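Local atomic coordinates of lipoxygenase (Cyanothece sp., PDB entry 5EK8), a protein that probably uses a non-heme iron to insert both atoms of molecular oxygen into a polyunsaturated fatty acid, as lipoxygenases do. Residues L458-I462 and A644-R648. Residues are numbered along the deposited sequence; the frame is centred on the assembly and turned at random.
Sequences LYWQI and ALLNR
Ile462 reaches from helix 451-473 to Ala644 and Leu645 near the C-terminal end of helix 639-647 and to Arg648 just past it, and its two branches divide the work. A first torsion of -64° turns CG2 to Ala644 CB, 3.8 Å away, and leaves CG1 to run on toward Leu645 and Arg648. The extended arm carries CD1 onward to Leu645 CD1, 4.0 Å away, and equally close to Arg648 CB. Arg648 takes part through its methylenes: kinked at its second and third torsions, the chain runs alongside Ile462 in the reverse sense, CG 4.1 Å from Ile462 CG1, then brings CD to 4.0 Å from Leu458 CD2. Leu645 also sends CD1 to the edge of the Tyr459 ring, 4.3 Å from CE1. No hydrogen bond crosses; the join is apolar. With an alanine here in place of Ile462 both branches are gone, which is likely to open a gap between Ala644, Leu645 and the Arg648 methylenes. Phe652 of helix 649-653 packs on Leu458, Ile462 and Leu645, while on the Tyr459 side comes helix 549-574, which carries the iron ligand His570, its side chain about 10 Å from that of Tyr459, and whose Thr567 hydrogen-bonds Tyr459 OH.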
loop_
_atom_site.group_PDB
_atom_site.type_symbol
_atom_site.label_atom_id
_atom_site.label_comp_id
_atom_site.label_asym_id
_atom_site.label_seq_id
_atom_site.Cartn_x
_atom_site.Cartn_y
_atom_site.Cartn_z
ATOM N N LEU A 458 9.583 16.690 9.850
ATOM C CA LEU A 458 9.535 17.789 8.886
ATOM C C LEU A 458 8.344 17.619 7.943
ATOM O O LEU A 458 7.522 18.538 7.761
ATOM C CB LEU A 458 10.832 17.851 8.084
ATOM C CG LEU A 458 11.391 19.230 7.722
ATOM C CD1 LEU A 458 12.643 19.065 6.880
ATOM C CD2 LEU A 458 10.362 20.102 7.005
ATOM N N TYR A 459 8.249 16.428 7.355
ATOM C CA TYR A 459 7.151 16.122 6.446
ATOM C C TYR A 459 5.806 16.256 7.143
ATOM O O TYR A 459 4.836 16.728 6.553
ATOM C CB TYR A 459 7.292 14.713 5.870
ATOM C CG TYR A 459 6.356 14.463 4.714
ATOM C CD1 TYR A 459 6.438 15.231 3.561
ATOM C CD2 TYR A 459 5.386 13.469 4.776
ATOM C CE1 TYR A 459 5.588 15.019 2.500
ATOM C CE2 TYR A 459 4.525 13.246 3.717
ATOM C CZ TYR A 459 4.632 14.028 2.577
ATOM O OH TYR A 459 3.791 13.827 1.502
ATOM N N TRP A 460 5.763 15.843 8.405
ATOM C CA TRP A 460 4.544 15.897 9.192
ATOM C C TRP A 460 4.085 17.333 9.365
ATOM O O TRP A 460 2.896 17.622 9.253
ATOM C CB TRP A 460 4.752 15.235 10.555
ATOM C CG TRP A 460 3.496 15.121 11.364
ATOM C CD1 TRP A 460 3.147 15.872 12.444
ATOM C CD2 TRP A 460 2.416 14.203 11.146
ATOM N NE1 TRP A 460 1.921 15.476 12.920
ATOM C CE2 TRP A 460 1.451 14.453 12.141
ATOM C CE3 TRP A 460 2.174 13.197 10.209
ATOM C CZ2 TRP A 460 0.261 13.731 12.224
ATOM C CZ3 TRP A 460 0.997 12.483 10.291
ATOM C CH2 TRP A 460 0.053 12.753 11.292
ATOM N N GLN A 461 5.025 18.235 9.638
ATOM C CA GLN A 461 4.680 19.645 9.790
ATOM C C GLN A 461 4.204 20.228 8.465
ATOM O O GLN A 461 3.281 21.058 8.431
ATOM C CB GLN A 461 5.869 20.439 10.334
ATOM C CG GLN A 461 5.769 20.746 11.828
ATOM C CD GLN A 461 5.447 19.513 12.665
ATOM O OE1 GLN A 461 6.274 18.609 12.811
ATOM N NE2 GLN A 461 4.236 19.472 13.214
ATOM N N ILE A 462 4.818 19.782 7.371
ATOM C CA ILE A 462 4.340 20.172 6.045
ATOM C C ILE A 462 2.881 19.752 5.838
ATOM O O ILE A 462 2.043 20.553 5.406
ATOM C CB ILE A 462 5.200 19.561 4.927
ATOM C CG1 ILE A 462 6.627 20.100 4.999
ATOM C CG2 ILE A 462 4.606 19.884 3.570
ATOM C CD1 ILE A 462 7.547 19.484 3.980
ATOM N N ALA A 644 3.950 23.619 -0.606
ATOM C CA ALA A 644 4.367 23.430 0.779
ATOM C C ALA A 644 5.621 22.564 0.843
ATOM O O ALA A 644 6.530 22.821 1.636
ATOM C CB ALA A 644 3.243 22.806 1.596
ATOM N N LEU A 645 5.663 21.533 0.006
ATOM C CA LEU A 645 6.818 20.641 -0.048
ATOM C C LEU A 645 8.028 21.321 -0.695
ATOM O O LEU A 645 9.154 21.201 -0.210
ATOM C CB LEU A 645 6.470 19.360 -0.809
ATOM C CG LEU A 645 7.601 18.339 -0.970
ATOM C CD1 LEU A 645 8.076 17.829 0.387
ATOM C CD2 LEU A 645 7.160 17.190 -1.869
ATOM N N LEU A 646 7.783 22.034 -1.791
ATOM C CA LEU A 646 8.838 22.724 -2.525
ATOM C C LEU A 646 9.498 23.780 -1.654
ATOM O O LEU A 646 10.723 23.895 -1.629
ATOM C CB LEU A 646 8.282 23.368 -3.797
ATOM C CG LEU A 646 7.900 22.411 -4.926
ATOM C CD1 LEU A 646 7.169 23.136 -6.047
ATOM C CD2 LEU A 646 9.138 21.711 -5.447
ATOM N N ASN A 647 8.669 24.544 -0.944
ATOM C CA ASN A 647 9.135 25.554 0.000
ATOM C C ASN A 647 10.193 24.986 0.944
ATOM O O ASN A 647 11.168 25.658 1.280
ATOM C CB ASN A 647 7.943 26.109 0.790
ATOM C CG ASN A 647 8.337 27.169 1.807
ATOM O OD1 ASN A 647 9.438 27.724 1.766
ATOM N ND2 ASN A 647 7.420 27.469 2.721
ATOM N N ARG A 648 10.016 23.730 1.339
ATOM C CA ARG A 648 10.929 23.109 2.285
ATOM C C ARG A 648 11.841 22.067 1.622
ATOM O O ARG A 648 12.069 20.991 2.171
ATOM C CB ARG A 648 10.137 22.476 3.430
ATOM C CG ARG A 648 8.954 23.319 3.892
ATOM C CD ARG A 648 8.959 23.529 5.397
ATOM N NE ARG A 648 10.107 24.317 5.839
ATOM C CZ ARG A 648 10.309 24.701 7.095
ATOM N NH1 ARG A 648 9.438 24.368 8.039
ATOM N NH2 ARG A 648 11.382 25.418 7.407
#